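Local coordinates for protein superoxide dismutase [Fe] (Methanothermobacter thermautotrophicus, PDB 1MA1) that destroys superoxide radicals, converting them to hydrogen peroxide and dioxygen at a single iron ion in each subunit of a homotetramer, at residues F83-N87 with E196-R200; L164-V168 with Y184-F188. The contacts are given in a common frame with arbitrary orientation. Numbering follows the deposited sequence.

Both contacts converge on strand 164-167, which carries D167, a ligand of the iron (OD2 to FE 1.9 Å). Interaction 1 fastens the C-terminal end of helix 64-86, which also supplies the iron ligand H81, to helix 194-202; interaction 2 lays helix 181-188, the preceding helix in the chain, against the strand. Their centres are about 13 Å apart. N87 joins them, its OD1 lying 2.9 Å from V165 N, a probable hydrogen bond, while F84, directed away from helix 194-202, packs into interaction 2, with F84 CZ 3.3 Å from Y184 OH and F84 CE1 3.4 Å from D167 N. In interaction 1 the F83 side chain stays about 12 Å from the metal.

Interaction 1: residues F83-N87 with E196-R200; sequences FFWGN and EVEKR
R200 reaches from helix 194-202 to the C-terminal end of helix 64-86, tying the alpha-hairpin and C-terminal domains of this dismutase together. F83-G86 are helical; N87 leaves helical geometry (phi/psi -104/30), and its CA lies 5.8 Å from that of E196, the closest CA pair. R200 is nearly extended (m, then t, t) and shares its guanidinium among four acceptors: NH2 donates to F83 O (2.8 Å, 174°), NH1 to N87 OD1 (2.9 Å, 138°) and to L163 O, and NE forms a salt bridge with E196 OE2 (3.1 Å) one turn back on its own helix. F83 O additionally accepts the helical bond from N87 N (3.0 Å), and N87, chi1 p, uses OD1 again for V165 N. F83 CD2 lies over one face of the guanidinium, 3.4 Å from R200 CZ. G86 passes close by, its C 3.7 Å from R200 NH2; a CB here would clash with that nitrogen. E196 CG packs 3.3 Å from G86 O, and V197 CG2 3.8 Å from N87 CB. The arginine's charge is thus balanced by E196 within its own helix, while NH1 and NH2 donate to neutral oxygens: a polar, directional interdomain join without an intersegment salt bridge.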
loop_
_atom_site.group_PDB
_atom_site.type_symbol
_atom_site.label_atom_id
_atom_site.label_comp_id
_atom_site.label_asym_id
_atom_site.label_seq_id
_atom_site.Cartn_x
_atom_site.Cartn_y
_atom_site.Cartn_z
ATOM N N PHE A 83 20.347 8.375 -6.545
ATOM C CA PHE A 83 21.204 8.243 -5.369
ATOM C C PHE A 83 21.904 6.891 -5.310
ATOM O O PHE A 83 22.993 6.781 -4.753
ATOM C CB PHE A 83 20.397 8.449 -4.073
ATOM C CG PHE A 83 20.060 9.887 -3.778
ATOM C CD1 PHE A 83 19.119 10.576 -4.541
ATOM C CD2 PHE A 83 20.691 10.564 -2.743
ATOM C CE1 PHE A 83 18.818 11.907 -4.276
ATOM C CE2 PHE A 83 20.392 11.903 -2.476
ATOM C CZ PHE A 83 19.456 12.572 -3.246
ATOM N N PHE A 84 21.263 5.869 -5.874
ATOM C CA PHE A 84 21.799 4.509 -5.852
ATOM C C PHE A 84 23.119 4.466 -6.612
ATOM O O PHE A 84 24.135 4.048 -6.069
ATOM C CB PHE A 84 20.796 3.540 -6.484
ATOM C CG PHE A 84 21.235 2.099 -6.461
ATOM C CD1 PHE A 84 21.628 1.496 -5.272
ATOM C CD2 PHE A 84 21.229 1.335 -7.620
ATOM C CE1 PHE A 84 22.006 0.146 -5.242
ATOM C CE2 PHE A 84 21.595 -0.011 -7.604
ATOM C CZ PHE A 84 21.987 -0.609 -6.409
ATOM N N TRP A 85 23.105 4.906 -7.867
ATOM C CA TRP A 85 24.319 4.936 -8.678
ATOM C C TRP A 85 25.390 5.724 -7.938
ATOM O O TRP A 85 26.576 5.380 -7.954
ATOM C CB TRP A 85 24.045 5.598 -10.027
ATOM C CG TRP A 85 22.906 5.021 -10.794
ATOM C CD1 TRP A 85 21.965 5.713 -11.485
ATOM C CD2 TRP A 85 22.594 3.637 -10.964
ATOM N NE1 TRP A 85 21.072 4.850 -12.080
ATOM C CE2 TRP A 85 21.435 3.567 -11.775
ATOM C CE3 TRP A 85 23.176 2.449 -10.514
ATOM C CZ2 TRP A 85 20.855 2.362 -12.141
ATOM C CZ3 TRP A 85 22.595 1.242 -10.883
ATOM C CH2 TRP A 85 21.446 1.208 -11.686
ATOM N N GLY A 86 24.955 6.778 -7.275
ATOM C CA GLY A 86 25.895 7.706 -6.689
ATOM C C GLY A 86 26.601 7.170 -5.454
ATOM O O GLY A 86 27.731 7.597 -5.167
ATOM N N ASN A 87 25.959 6.263 -4.710
ATOM C CA ASN A 87 26.619 5.699 -3.548
ATOM C C ASN A 87 27.131 4.288 -3.802
ATOM O O ASN A 87 27.226 3.464 -2.884
ATOM C CB ASN A 87 25.722 5.789 -2.279
ATOM C CG ASN A 87 24.382 5.019 -2.381
ATOM O OD1 ASN A 87 23.338 5.549 -1.971
ATOM N ND2 ASN A 87 24.412 3.773 -2.871
ATOM N N GLU A 196 30.697 9.433 -0.654
ATOM C CA GLU A 196 29.496 10.119 -1.128
ATOM C C GLU A 196 28.452 10.190 -0.024
ATOM O O GLU A 196 27.822 11.233 0.190
ATOM C CB GLU A 196 28.907 9.391 -2.344
ATOM C CG GLU A 196 27.595 9.958 -2.873
ATOM C CD GLU A 196 27.694 11.431 -3.219
ATOM O OE1 GLU A 196 28.795 11.862 -3.641
ATOM O OE2 GLU A 196 26.681 12.157 -3.085
ATOM N N VAL A 197 28.269 9.077 0.679
ATOM C CA VAL A 197 27.297 9.032 1.765
ATOM C C VAL A 197 27.721 9.990 2.868
ATOM O O VAL A 197 26.909 10.744 3.388
ATOM C CB VAL A 197 27.162 7.612 2.371
ATOM C CG1 VAL A 197 26.090 7.612 3.427
ATOM C CG2 VAL A 197 26.823 6.606 1.306
ATOM N N GLU A 198 29.001 9.954 3.217
ATOM C CA GLU A 198 29.576 10.926 4.133
ATOM C C GLU A 198 29.295 12.360 3.728
ATOM O O GLU A 198 28.895 13.164 4.554
ATOM C CB GLU A 198 31.086 10.706 4.246
ATOM C CG GLU A 198 31.485 9.571 5.187
ATOM C CD GLU A 198 32.911 9.095 4.972
ATOM O OE1 GLU A 198 33.800 9.929 4.670
ATOM O OE2 GLU A 198 33.155 7.884 5.118
ATOM N N LYS A 199 29.495 12.677 2.455
ATOM C CA LYS A 199 29.240 14.016 1.966
ATOM C C LYS A 199 27.768 14.374 2.128
ATOM O O LYS A 199 27.440 15.414 2.693
ATOM C CB LYS A 199 29.637 14.124 0.504
ATOM C CG LYS A 199 29.446 15.514 -0.078
ATOM C CD LYS A 199 29.827 15.545 -1.563
ATOM C CE LYS A 199 29.531 16.894 -2.207
ATOM N NZ LYS A 199 29.988 16.940 -3.639
ATOM N N ARG A 200 26.880 13.511 1.649
ATOM C CA ARG A 200 25.443 13.711 1.827
ATOM C C ARG A 200 25.077 14.003 3.281
ATOM O O ARG A 200 24.241 14.857 3.568
ATOM C CB ARG A 200 24.672 12.471 1.364
ATOM C CG ARG A 200 24.880 12.110 -0.101
ATOM C CD ARG A 200 24.218 10.797 -0.447
ATOM N NE ARG A 200 24.337 10.503 -1.866
ATOM C CZ ARG A 200 23.899 9.386 -2.430
ATOM N NH1 ARG A 200 23.309 8.467 -1.681
ATOM N NH2 ARG A 200 24.055 9.180 -3.732
#

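Interaction 2: residues L164-V168 with Y184-F188; sequences LVLDV and YVEAF. With FE (Fe (III) ion), chain G.
L166 is the bump around which strand 164-167 and helix 181-188 fit together. The strand is extended through D167, V168 turns out of it (phi/psi -138/11), and residues 184-188 are helical. The segment axes run roughly antiparallel, at 148°, and approach to 10.2 Å; CA atoms of L166 and F188, and of V168 and V185, face each other at 8.1 Å. L166 (t, p) points its CB toward the helix and fills a hollow lined by Y184, V185 and F188. Its CD1 sits over the F188 ring in a CH-pi contact, 3.6 Å from the centroid and 14° off the normal, and also meets Y184 CE1 at 3.9 Å; CD2 reaches V185 CG1 at 4.3 Å. F188 (chi1 t) in turn slides its ring toward the strand, with CZ 4.1 Å from L164 CD2 at the ring edge and 3.7 Å from V165 O. Beyond L166, V168 CG2 touches V185 CG2 at 4.4 Å. F120 and A124 of helix 113-125 also pack on L166, making it part of the core between the antiparallel sheet and the helices of the C-terminal domain. Y184 (chi1 t) extends its hydroxyl past this apolar patch, where OH donates to D167 O at 3.1 Å. The D167 carboxylate has separate tasks: OD2 binds the iron at 1.9 Å, alongside H33, H81, H171 and water 1, and OD1 accepts from W169 N. Apolar fit therefore seats the helix, while one tyrosine hydroxyl anchors the backbone of a metal ligand and makes no demand on its carboxylate.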
loop_
_atom_site.group_PDB
_atom_site.type_symbol
_atom_site.label_atom_id
_atom_site.label_comp_id
_atom_site.label_asym_id
_atom_site.label_seq_id
_atom_site.Cartn_x
_atom_site.Cartn_y
_atom_site.Cartn_z
ATOM N N LEU A 164 21.915 6.905 2.048
ATOM C CA LEU A 164 22.411 5.658 1.479
ATOM C C LEU A 164 21.213 4.889 0.939
ATOM O O LEU A 164 20.151 4.865 1.570
ATOM C CB LEU A 164 23.070 4.812 2.567
ATOM C CG LEU A 164 24.213 3.866 2.197
ATOM C CD1 LEU A 164 24.143 2.679 3.147
ATOM C CD2 LEU A 164 24.118 3.402 0.767
ATOM N N VAL A 165 21.383 4.238 -0.203
ATOM C CA VAL A 165 20.270 3.591 -0.867
ATOM C C VAL A 165 20.712 2.255 -1.466
ATOM O O VAL A 165 21.785 2.152 -2.061
ATOM C CB VAL A 165 19.705 4.539 -1.973
ATOM C CG1 VAL A 165 19.348 3.770 -3.210
ATOM C CG2 VAL A 165 18.477 5.269 -1.454
ATOM N N LEU A 166 19.891 1.230 -1.306
ATOM C CA LEU A 166 20.179 -0.070 -1.899
ATOM C C LEU A 166 18.958 -0.652 -2.638
ATOM O O LEU A 166 17.964 -1.015 -2.006
ATOM C CB LEU A 166 20.634 -1.034 -0.792
ATOM C CG LEU A 166 20.771 -2.493 -1.191
ATOM C CD1 LEU A 166 21.686 -2.603 -2.403
ATOM C CD2 LEU A 166 21.284 -3.289 -0.004
ATOM N N ASP A 167 19.031 -0.732 -3.968
ATOM C CA ASP A 167 17.906 -1.232 -4.754
ATOM C C ASP A 167 17.785 -2.730 -4.503
ATOM O O ASP A 167 18.779 -3.455 -4.506
ATOM C CB ASP A 167 18.105 -0.934 -6.258
ATOM C CG ASP A 167 16.857 -1.240 -7.099
ATOM O OD1 ASP A 167 15.884 -1.740 -6.509
ATOM O OD2 ASP A 167 16.836 -1.003 -8.346
ATOM N N VAL A 168 16.565 -3.197 -4.292
ATOM C CA VAL A 168 16.369 -4.607 -4.067
ATOM C C VAL A 168 15.135 -5.114 -4.832
ATOM O O VAL A 168 14.675 -6.249 -4.629
ATOM C CB VAL A 168 16.275 -4.856 -2.533
ATOM C CG1 VAL A 168 14.824 -4.776 -2.042
ATOM C CG2 VAL A 168 16.954 -6.158 -2.186
ATOM N N TYR A 184 23.495 -10.922 -3.387
ATOM C CA TYR A 184 23.539 -9.567 -3.936
ATOM C C TYR A 184 23.702 -8.487 -2.854
ATOM O O TYR A 184 24.570 -7.618 -2.960
ATOM C CB TYR A 184 22.274 -9.307 -4.739
ATOM C CG TYR A 184 22.053 -7.857 -5.072
ATOM C CD1 TYR A 184 21.183 -7.074 -4.323
ATOM C CD2 TYR A 184 22.690 -7.269 -6.161
ATOM C CE1 TYR A 184 20.945 -5.738 -4.661
ATOM C CE2 TYR A 184 22.465 -5.941 -6.508
ATOM C CZ TYR A 184 21.594 -5.185 -5.761
ATOM O OH TYR A 184 21.368 -3.889 -6.164
ATOM N N VAL A 185 22.870 -8.531 -1.815
ATOM C CA VAL A 185 23.042 -7.624 -0.688
ATOM C C VAL A 185 24.436 -7.712 -0.073
ATOM O O VAL A 185 25.034 -6.696 0.252
ATOM C CB VAL A 185 21.983 -7.885 0.407
ATOM C CG1 VAL A 185 22.293 -7.075 1.669
ATOM C CG2 VAL A 185 20.614 -7.552 -0.137
ATOM N N GLU A 186 24.962 -8.920 0.080
ATOM C CA GLU A 186 26.310 -9.095 0.603
ATOM C C GLU A 186 27.381 -8.508 -0.329
ATOM O O GLU A 186 28.324 -7.865 0.128
ATOM C CB GLU A 186 26.573 -10.581 0.846
ATOM C CG GLU A 186 27.921 -10.888 1.424
ATOM C CD GLU A 186 28.205 -10.047 2.647
ATOM O OE1 GLU A 186 27.286 -9.901 3.494
ATOM O OE2 GLU A 186 29.354 -9.537 2.764
ATOM N N ALA A 187 27.233 -8.716 -1.632
ATOM C CA ALA A 187 28.180 -8.150 -2.593
ATOM C C ALA A 187 28.185 -6.624 -2.531
ATOM O O ALA A 187 29.212 -5.985 -2.761
ATOM C CB ALA A 187 27.843 -8.615 -4.005
ATOM N N PHE A 188 27.029 -6.048 -2.196
ATOM C CA PHE A 188 26.828 -4.607 -2.268
ATOM C C PHE A 188 27.831 -3.877 -1.391
ATOM O O PHE A 188 28.304 -2.798 -1.745
ATOM C CB PHE A 188 25.405 -4.278 -1.834
ATOM C CG PHE A 188 25.144 -2.810 -1.653
ATOM C CD1 PHE A 188 25.136 -1.948 -2.747
ATOM C CD2 PHE A 188 24.923 -2.282 -0.378
ATOM C CE1 PHE A 188 24.914 -0.579 -2.567
ATOM C CE2 PHE A 188 24.704 -0.918 -0.193
ATOM C CZ PHE A 188 24.699 -0.063 -1.284
HETATM FE FE FE G . 15.949 -0.584 -10.000
HETATM O O HOH W 1 14.239 -0.200 -9.227
#